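Local coordinates for protein probable glutathione reductase (Sinorhizobium meliloti, PDB 4DNA) that probably reduces glutathione disulfide to glutathione with NADPH, working as a homodimer with one FAD bound per subunit, at residues Pro170-Ala182 against Ile255-Met267. Sequence-based numbering, arbitrary orientation.
With FAD (flavin-adenine dinucleotide), chain C.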
ATOM      1  N   PRO A 170     -20.593   6.970  23.063  1.00 71.21           N
ATOM      2  CA  PRO A 170     -21.173   5.902  23.891  1.00 71.16           C
ATOM      3  C   PRO A 170     -20.074   5.110  24.581  1.00 70.87           C
ATOM      4  O   PRO A 170     -18.967   4.970  24.044  1.00 70.33           O
ATOM      5  CB  PRO A 170     -21.903   5.019  22.875  1.00 68.93           C
ATOM      6  CG  PRO A 170     -21.208   5.267  21.587  1.00 68.24           C
ATOM      7  CD  PRO A 170     -20.779   6.712  21.624  1.00 68.33           C
ATOM      8  N   GLU A 171     -20.372   4.630  25.775  1.00 72.68           N
ATOM      9  CA  GLU A 171     -19.453   3.780  26.497  1.00 73.83           C
ATOM     10  C   GLU A 171     -19.676   2.344  26.011  1.00 72.94           C
ATOM     11  O   GLU A 171     -18.762   1.512  26.065  1.00 73.73           O
ATOM     12  CB  GLU A 171     -19.646   3.968  28.012  1.00 77.38           C
ATOM     13  CG  GLU A 171     -19.496   2.715  28.878  1.00 78.77           C
ATOM     14  CD  GLU A 171     -20.154   2.844  30.259  1.00 85.41           C
ATOM     15  OE1 GLU A 171     -21.188   3.557  30.399  1.00 85.70           O
ATOM     16  OE2 GLU A 171     -19.629   2.217  31.209  1.00 85.10           O
ATOM     17  N   SER A 172     -20.882   2.070  25.508  1.00 71.23           N
ATOM     18  CA  SER A 172     -21.177   0.809  24.827  1.00 70.73           C
ATOM     19  C   SER A 172     -22.054   1.040  23.594  1.00 69.71           C
ATOM     20  O   SER A 172     -22.919   1.923  23.603  1.00 69.56           O
ATOM     21  CB  SER A 172     -21.817  -0.214  25.778  1.00 71.87           C
ATOM     22  OG  SER A 172     -22.928   0.340  26.456  1.00 73.64           O
ATOM     23  N   ILE A 173     -21.796   0.261  22.534  1.00 68.14           N
ATOM     24  CA  ILE A 173     -22.635   0.231  21.325  1.00 67.41           C
ATOM     25  C   ILE A 173     -22.970  -1.203  20.875  1.00 67.34           C
ATOM     26  O   ILE A 173     -22.162  -2.126  21.025  1.00 67.51           O
ATOM     27  CB  ILE A 173     -22.017   1.018  20.138  1.00 65.54           C
ATOM     28  CG1 ILE A 173     -23.105   1.404  19.130  1.00 65.33           C
ATOM     29  CG2 ILE A 173     -20.906   0.226  19.445  1.00 64.89           C
ATOM     30  CD1 ILE A 173     -22.742   2.595  18.271  1.00 65.50           C
ATOM     31  N   LEU A 174     -24.166  -1.374  20.321  1.00 67.17           N
ATOM     32  CA  LEU A 174     -24.541  -2.622  19.690  1.00 68.14           C
ATOM     33  C   LEU A 174     -24.947  -2.346  18.261  1.00 66.45           C
ATOM     34  O   LEU A 174     -25.898  -1.602  18.028  1.00 66.70           O
ATOM     35  CB  LEU A 174     -25.691  -3.308  20.441  1.00 68.89           C
ATOM     36  CG  LEU A 174     -26.293  -4.530  19.743  1.00 68.44           C
ATOM     37  CD1 LEU A 174     -25.382  -5.728  19.886  1.00 70.26           C
ATOM     38  CD2 LEU A 174     -27.680  -4.858  20.258  1.00 68.03           C
ATOM     39  N   ILE A 175     -24.238  -2.969  17.321  1.00 66.06           N
ATOM     40  CA  ILE A 175     -24.482  -2.776  15.898  1.00 66.24           C
ATOM     41  C   ILE A 175     -25.041  -4.003  15.188  1.00 68.74           C
ATOM     42  O   ILE A 175     -24.336  -4.982  14.974  1.00 68.60           O
ATOM     43  CB  ILE A 175     -23.209  -2.365  15.151  1.00 65.64           C
ATOM     44  CG1 ILE A 175     -22.653  -1.073  15.727  1.00 63.93           C
ATOM     45  CG2 ILE A 175     -23.514  -2.204  13.672  1.00 66.13           C
ATOM     46  CD1 ILE A 175     -21.163  -0.916  15.528  1.00 64.75           C
ATOM     47  N   ALA A 176     -26.308  -3.917  14.798  1.00 69.77           N
ATOM     48  CA  ALA A 176     -26.922  -4.884  13.898  1.00 70.08           C
ATOM     49  C   ALA A 176     -26.506  -4.617  12.444  1.00 69.17           C
ATOM     50  O   ALA A 176     -26.483  -3.461  11.989  1.00 69.47           O
ATOM     51  CB  ALA A 176     -28.431  -4.822  14.038  1.00 71.36           C
ATOM     52  N   GLY A 177     -26.177  -5.676  11.717  1.00 68.08           N
ATOM     53  CA  GLY A 177     -25.780  -5.550  10.315  1.00 66.43           C
ATOM     54  C   GLY A 177     -24.554  -6.403  10.068  1.00 65.45           C
ATOM     55  O   GLY A 177     -23.743  -6.591  10.971  1.00 66.92           O
ATOM     56  N   GLY A 178     -24.408  -6.921   8.854  1.00 68.18           N
ATOM     57  CA  GLY A 178     -23.239  -7.730   8.510  1.00 69.78           C
ATOM     58  C   GLY A 178     -22.362  -7.213   7.384  1.00 66.07           C
ATOM     59  O   GLY A 178     -21.316  -7.788   7.107  1.00 66.25           O
ATOM     60  N   GLY A 179     -22.777  -6.136   6.727  1.00 64.61           N
ATOM     61  CA  GLY A 179     -22.041  -5.612   5.593  1.00 63.03           C
ATOM     62  C   GLY A 179     -20.885  -4.715   5.983  1.00 63.62           C
ATOM     63  O   GLY A 179     -20.544  -4.562   7.172  1.00 64.09           O
ATOM     64  N   TYR A 180     -20.283  -4.100   4.974  1.00 62.76           N
ATOM     65  CA  TYR A 180     -19.088  -3.316   5.190  1.00 62.25           C
ATOM     66  C   TYR A 180     -19.279  -2.109   6.125  1.00 62.52           C
ATOM     67  O   TYR A 180     -18.326  -1.720   6.822  1.00 61.54           O
ATOM     68  CB  TYR A 180     -18.465  -2.916   3.853  1.00 62.38           C
ATOM     69  CG  TYR A 180     -19.011  -1.672   3.208  1.00 61.47           C
ATOM     70  CD1 TYR A 180     -20.170  -1.717   2.421  1.00 61.17           C
ATOM     71  CD2 TYR A 180     -18.337  -0.445   3.348  1.00 62.32           C
ATOM     72  CE1 TYR A 180     -20.663  -0.577   1.802  1.00 62.48           C
ATOM     73  CE2 TYR A 180     -18.816   0.716   2.743  1.00 62.97           C
ATOM     74  CZ  TYR A 180     -19.980   0.646   1.972  1.00 63.71           C
ATOM     75  OH  TYR A 180     -20.457   1.789   1.379  1.00 62.90           O
ATOM     76  N   ILE A 181     -20.483  -1.526   6.146  1.00 61.94           N
ATOM     77  CA  ILE A 181     -20.760  -0.380   7.026  1.00 61.97           C
ATOM     78  C   ILE A 181     -20.705  -0.784   8.484  1.00 61.83           C
ATOM     79  O   ILE A 181     -20.070  -0.117   9.301  1.00 60.34           O
ATOM     80  CB  ILE A 181     -22.107   0.304   6.709  1.00 64.77           C
ATOM     81  CG1 ILE A 181     -22.049   0.947   5.323  1.00 66.85           C
ATOM     82  CG2 ILE A 181     -22.452   1.396   7.716  1.00 62.66           C
ATOM     83  CD1 ILE A 181     -23.390   1.413   4.806  1.00 66.01           C
ATOM     84  N   ALA A 182     -21.373  -1.896   8.779  1.00 63.10           N
ATOM     85  CA  ALA A 182     -21.423  -2.456  10.108  1.00 61.72           C
ATOM     86  C   ALA A 182     -20.008  -2.734  10.596  1.00 61.49           C
ATOM     87  O   ALA A 182     -19.606  -2.231  11.642  1.00 60.93           O
ATOM     88  CB  ALA A 182     -22.264  -3.716  10.111  1.00 62.81           C
ATOM     89  N   ILE A 255     -29.631  -7.321  25.622  1.00 83.25           N
ATOM     90  CA  ILE A 255     -28.340  -6.643  25.710  1.00 82.71           C
ATOM     91  C   ILE A 255     -28.554  -5.155  25.912  1.00 82.02           C
ATOM     92  O   ILE A 255     -29.299  -4.510  25.151  1.00 81.29           O
ATOM     93  CB  ILE A 255     -27.465  -6.837  24.441  1.00 80.30           C
ATOM     94  CG1 ILE A 255     -27.833  -8.119  23.697  1.00 80.79           C
ATOM     95  CG2 ILE A 255     -25.984  -6.821  24.800  1.00 79.60           C
ATOM     96  CD1 ILE A 255     -26.830  -8.529  22.639  1.00 78.72           C
ATOM     97  N   VAL A 256     -27.898  -4.604  26.929  1.00 79.95           N
ATOM     98  CA  VAL A 256     -28.019  -3.176  27.185  1.00 79.78           C
ATOM     99  C   VAL A 256     -26.810  -2.457  26.618  1.00 77.10           C
ATOM    100  O   VAL A 256     -25.681  -2.904  26.798  1.00 77.37           O
ATOM    101  CB  VAL A 256     -28.178  -2.859  28.687  1.00 80.21           C
ATOM    102  CG1 VAL A 256     -28.594  -1.406  28.865  1.00 80.81           C
ATOM    103  CG2 VAL A 256     -29.216  -3.764  29.340  1.00 78.31           C
ATOM    104  N   ALA A 257     -27.045  -1.356  25.911  1.00 75.89           N
ATOM    105  CA  ALA A 257     -25.939  -0.528  25.403  1.00 74.40           C
ATOM    106  C   ALA A 257     -26.332   0.936  25.358  1.00 72.89           C
ATOM    107  O   ALA A 257     -27.521   1.260  25.346  1.00 73.69           O
ATOM    108  CB  ALA A 257     -25.498  -1.000  24.030  1.00 73.03           C
ATOM    109  N   ASP A 258     -25.335   1.819  25.344  1.00 72.73           N
ATOM    110  CA  ASP A 258     -25.589   3.253  25.213  1.00 72.44           C
ATOM    111  C   ASP A 258     -26.285   3.613  23.886  1.00 71.10           C
ATOM    112  O   ASP A 258     -27.228   4.394  23.862  1.00 70.61           O
ATOM    113  CB  ASP A 258     -24.303   4.056  25.414  1.00 71.84           C
ATOM    114  CG  ASP A 258     -23.927   4.206  26.877  1.00 75.08           C
ATOM    115  OD1 ASP A 258     -24.833   4.325  27.721  1.00 76.09           O
ATOM    116  OD2 ASP A 258     -22.723   4.224  27.197  1.00 77.25           O
ATOM    117  N   GLN A 259     -25.830   3.027  22.784  1.00 70.40           N
ATOM    118  CA  GLN A 259     -26.467   3.248  21.484  1.00 68.81           C
ATOM    119  C   GLN A 259     -26.685   1.915  20.774  1.00 69.62           C
ATOM    120  O   GLN A 259     -25.920   0.953  20.980  1.00 68.46           O
ATOM    121  CB  GLN A 259     -25.625   4.175  20.600  1.00 67.36           C
ATOM    122  CG  GLN A 259     -25.280   5.518  21.224  1.00 68.31           C
ATOM    123  CD  GLN A 259     -26.409   6.532  21.136  1.00 68.67           C
ATOM    124  OE1 GLN A 259     -27.203   6.529  20.200  1.00 69.11           O
ATOM    125  NE2 GLN A 259     -26.473   7.414  22.111  1.00 68.46           N
ATOM    126  N   VAL A 260     -27.740   1.867  19.954  1.00 69.24           N
ATOM    127  CA  VAL A 260     -28.013   0.723  19.082  1.00 68.48           C
ATOM    128  C   VAL A 260     -28.062   1.194  17.634  1.00 67.59           C
ATOM    129  O   VAL A 260     -28.980   1.891  17.234  1.00 68.75           O
ATOM    130  CB  VAL A 260     -29.328   0.004  19.444  1.00 69.96           C
ATOM    131  CG1 VAL A 260     -29.591  -1.133  18.467  1.00 69.93           C
ATOM    132  CG2 VAL A 260     -29.272  -0.532  20.867  1.00 71.23           C
HETATM  133  N   MSE A 261     -27.064   0.802  16.857  1.00 66.58           N
HETATM  134  CA  MSE A 261     -26.968   1.216  15.479  1.00 66.64           C
HETATM  135  C   MSE A 261     -27.531   0.173  14.578  1.00 68.06           C
HETATM  136  O   MSE A 261     -27.160  -1.008  14.658  1.00 66.57           O
HETATM  137  CB  MSE A 261     -25.506   1.412  15.129  1.00 65.44           C
HETATM  138  CG  MSE A 261     -25.369   2.041  13.751  1.00 68.10           C
HETATM  139 SE   MSE A 261     -23.452   2.400  13.520  1.00 81.69          SE
HETATM  140  CE  MSE A 261     -23.533   4.009  12.392  1.00 69.35           C
ATOM    141  N   LEU A 262     -28.425   0.614  13.697  1.00 68.17           N
ATOM    142  CA  LEU A 262     -28.890  -0.204  12.587  1.00 68.13           C
ATOM    143  C   LEU A 262     -28.093   0.089  11.323  1.00 70.17           C
ATOM    144  O   LEU A 262     -28.189   1.177  10.752  1.00 69.33           O
ATOM    145  CB  LEU A 262     -30.358   0.035  12.322  1.00 70.71           C
ATOM    146  CG  LEU A 262     -31.261  -0.181  13.516  1.00 68.67           C
ATOM    147  CD1 LEU A 262     -32.635   0.315  13.119  1.00 69.09           C
ATOM    148  CD2 LEU A 262     -31.275  -1.643  13.941  1.00 66.32           C
ATOM    149  N   ALA A 263     -27.304  -0.895  10.902  1.00 71.41           N
ATOM    150  CA  ALA A 263     -26.483  -0.781   9.712  1.00 68.25           C
ATOM    151  C   ALA A 263     -26.827  -1.892   8.739  1.00 71.27           C
ATOM    152  O   ALA A 263     -25.932  -2.574   8.243  1.00 71.48           O
ATOM    153  CB  ALA A 263     -25.010  -0.840  10.082  1.00 67.55           C
ATOM    154  N   LEU A 264     -28.120  -2.078   8.468  1.00 72.78           N
ATOM    155  CA  LEU A 264     -28.560  -3.141   7.558  1.00 73.82           C
ATOM    156  C   LEU A 264     -29.249  -2.575   6.317  1.00 75.90           C
ATOM    157  O   LEU A 264     -30.485  -2.513   6.254  1.00 76.65           O
ATOM    158  CB  LEU A 264     -29.477  -4.144   8.262  1.00 74.52           C
ATOM    159  CG  LEU A 264     -29.503  -4.183   9.782  1.00 75.04           C
ATOM    160  CD1 LEU A 264     -30.555  -3.218  10.297  1.00 75.23           C
ATOM    161  CD2 LEU A 264     -29.810  -5.594  10.246  1.00 79.38           C
ATOM    162  N   GLY A 265     -28.444  -2.155   5.341  1.00 72.89           N
ATOM    163  CA  GLY A 265     -28.961  -1.691   4.060  1.00 73.94           C
ATOM    164  C   GLY A 265     -29.305  -0.217   3.968  1.00 74.41           C
ATOM    165  O   GLY A 265     -29.571   0.450   4.974  1.00 72.38           O
ATOM    166  N   ARG A 266     -29.283   0.277   2.733  1.00 74.60           N
ATOM    167  CA  ARG A 266     -29.718   1.627   2.384  1.00 72.59           C
ATOM    168  C   ARG A 266     -30.886   1.527   1.415  1.00 75.36           C
ATOM    169  O   ARG A 266     -31.123   0.476   0.843  1.00 76.04           O
ATOM    170  CB  ARG A 266     -28.564   2.415   1.767  1.00 71.26           C
ATOM    171  CG  ARG A 266     -27.478   2.764   2.775  1.00 68.60           C
ATOM    172  CD  ARG A 266     -26.317   3.522   2.155  1.00 67.29           C
ATOM    173  NE  ARG A 266     -26.658   4.872   1.683  1.00 66.43           N
ATOM    174  CZ  ARG A 266     -26.905   5.910   2.477  1.00 66.13           C
ATOM    175  NH1 ARG A 266     -26.888   5.740   3.792  1.00 68.78           N
ATOM    176  NH2 ARG A 266     -27.188   7.110   1.967  1.00 65.22           N
HETATM  177  N   MSE A 267     -31.621   2.609   1.228  1.00 74.24           N
HETATM  178  CA  MSE A 267     -32.757   2.579   0.343  1.00 76.89           C
HETATM  179  C   MSE A 267     -32.822   3.783  -0.500  1.00 74.50           C
HETATM  180  O   MSE A 267     -32.259   4.795  -0.112  1.00 74.47           O
HETATM  181  CB  MSE A 267     -33.960   2.604   1.213  1.00 81.29           C
HETATM  182  CG  MSE A 267     -34.394   1.178   1.419  1.00102.33           C
HETATM  183 SE   MSE A 267     -35.774   1.392   2.751  1.00127.57          SE
HETATM  184  CE  MSE A 267     -36.175  -0.502   3.073  1.00 89.17           C
TER
HETATM  185  PA  FAD C 500     -25.323  10.782  -3.025  1.00 71.98           P
HETATM  186  O1A FAD C 500     -26.091   9.811  -2.145  1.00 70.48           O
HETATM  187  O2A FAD C 500     -23.836  11.012  -2.873  1.00 72.80           O
HETATM  188  O5B FAD C 500     -26.022  12.224  -2.934  1.00 72.78           O
HETATM  189  C5B FAD C 500     -27.194  12.573  -3.683  1.00 72.43           C
HETATM  190  C4B FAD C 500     -27.688  13.883  -3.090  1.00 72.55           C
HETATM  191  O4B FAD C 500     -29.007  14.221  -3.514  1.00 71.01           O
HETATM  192  C3B FAD C 500     -27.722  13.781  -1.577  1.00 72.84           C
HETATM  193  O3B FAD C 500     -26.872  14.802  -1.035  1.00 71.60           O
HETATM  194  C2B FAD C 500     -29.185  13.953  -1.216  1.00 72.62           C
HETATM  195  O2B FAD C 500     -29.340  14.660   0.015  1.00 72.55           O
HETATM  196  C1B FAD C 500     -29.745  14.727  -2.400  1.00 73.72           C
HETATM  197  N9A FAD C 500     -31.186  14.494  -2.656  1.00 74.97           N
HETATM  198  C8A FAD C 500     -31.837  13.342  -2.404  1.00 75.00           C
HETATM  199  N7A FAD C 500     -33.141  13.402  -2.766  1.00 76.00           N
HETATM  200  C5A FAD C 500     -33.332  14.625  -3.273  1.00 76.74           C
HETATM  201  C6A FAD C 500     -34.496  15.323  -3.842  1.00 78.41           C
HETATM  202  N6A FAD C 500     -35.676  14.658  -3.888  1.00 79.46           N
HETATM  203  N1A FAD C 500     -34.320  16.599  -4.278  1.00 78.97           N
HETATM  204  C2A FAD C 500     -33.115  17.214  -4.191  1.00 78.08           C
HETATM  205  N3A FAD C 500     -32.008  16.627  -3.680  1.00 77.06           N
HETATM  206  C4A FAD C 500     -32.051  15.350  -3.210  1.00 76.58           C
HETATM  207  N1  FAD C 500     -18.270   4.385  -1.446  1.00 64.60           N
HETATM  208  C2  FAD C 500     -16.988   4.132  -1.793  1.00 64.16           C
HETATM  209  O2  FAD C 500     -16.688   4.052  -3.004  1.00 64.41           O
HETATM  210  N3  FAD C 500     -16.026   3.961  -0.867  1.00 64.02           N
HETATM  211  C4  FAD C 500     -16.262   4.026   0.459  1.00 64.26           C
HETATM  212  O4  FAD C 500     -15.331   3.871   1.286  1.00 64.22           O
HETATM  213  C4X FAD C 500     -17.650   4.293   0.914  1.00 64.55           C
HETATM  214  N5  FAD C 500     -17.971   4.378   2.223  1.00 64.58           N
HETATM  215  C5X FAD C 500     -19.255   4.633   2.595  1.00 65.29           C
HETATM  216  C6  FAD C 500     -19.586   4.720   3.948  1.00 65.50           C
HETATM  217  C7  FAD C 500     -20.905   4.972   4.341  1.00 65.90           C
HETATM  218  C7M FAD C 500     -21.211   5.060   5.815  1.00 66.33           C
HETATM  219  C8  FAD C 500     -21.971   5.168   3.308  1.00 66.03           C
HETATM  220  C8M FAD C 500     -23.403   5.456   3.668  1.00 66.53           C
HETATM  221  C9  FAD C 500     -21.644   5.079   1.962  1.00 66.02           C
HETATM  222  C9A FAD C 500     -20.333   4.817   1.568  1.00 65.10           C
HETATM  223  N10 FAD C 500     -20.014   4.734   0.197  1.00 65.06           N
HETATM  224  C10 FAD C 500     -18.669   4.471  -0.155  1.00 64.81           C
HETATM  225  C1' FAD C 500     -21.075   4.909  -0.812  1.00 65.65           C
HETATM  226  C2' FAD C 500     -21.072   6.284  -1.464  1.00 67.39           C
HETATM  227  O2' FAD C 500     -21.155   7.293  -0.453  1.00 66.91           O
HETATM  228  C3' FAD C 500     -22.220   6.404  -2.468  1.00 69.69           C
HETATM  229  O3' FAD C 500     -22.187   5.253  -3.319  1.00 68.86           O
HETATM  230  C4' FAD C 500     -22.138   7.665  -3.329  1.00 68.81           C
HETATM  231  O4' FAD C 500     -22.330   8.820  -2.503  1.00 70.33           O
HETATM  232  C5' FAD C 500     -23.191   7.651  -4.424  1.00 70.03           C
HETATM  233  O5' FAD C 500     -23.591   8.993  -4.688  1.00 71.78           O
HETATM  234  P   FAD C 500     -24.927   9.389  -5.508  1.00 71.47           P
HETATM  235  O1P FAD C 500     -24.535  10.136  -6.770  1.00 71.86           O
HETATM  236  O2P FAD C 500     -25.851   8.198  -5.591  1.00 71.28           O
HETATM  237  O3P FAD C 500     -25.646  10.481  -4.574  1.00 72.18           O
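Asp-258 reaches back over the start of strand 172-176 and grips it with a single carboxylate oxygen, at the edge of the Rossmann-type sheet thought to bind the pyridine nucleotide. Asp-258 OD2 takes the amide N of Glu-171 on its anti lone pair, 2.8 Å away, and is met from above the carboxylate plane by Ser-172 N in a longer bond. In return, Asp-258 N donates to Ser-172 OG at 3.0 Å; with chi1 at 52°, OG of Ser-172 sits between its backbone N and carbonyl carbon, turned to that amide. The carboxylates of Glu-171 and Asp-258, their planes 39° apart, would probably repel but for Arg-244, which forms a salt bridge to both. Were Asp-258 an alanine, the amides of Glu-171 and Ser-172 would probably lose their acceptor, and Arg-244 one of its two carboxylates.

Farther along, strand 259-262 runs parallel to 172-176 as an outermost strand of the four-stranded parallel sheet. Backbone bonds pass back and forth from Gln-259 N to Ser-172 O as far as Ala-263 N to Ala-176 O. On the face covered by helix 180-191, Ile-175 and Met-261, a selenomethionine, lie side by side and point the same way, Ile-175 CG1 3.8 Å from Met-261 CB. On the other face, the Leu-174 and Ile-255 side chains cross at about a right angle, CD1 of Leu-174 4.2 Å from CD1 of Ile-255.

Past the strand end, the GxGxxA-type turn leads into the helix. Ala-263 CB packs against the first helical turn, 4.1 Å from Ile-181 CG2 and 4.0 Å from Ala-182 CB. Both segments then reach the flavin: Tyr-180 brings its ring edge to FAD N5, while the Arg-266 guanidinium has FAD C8M over one face, 3.5 Å from Arg-266 NH1.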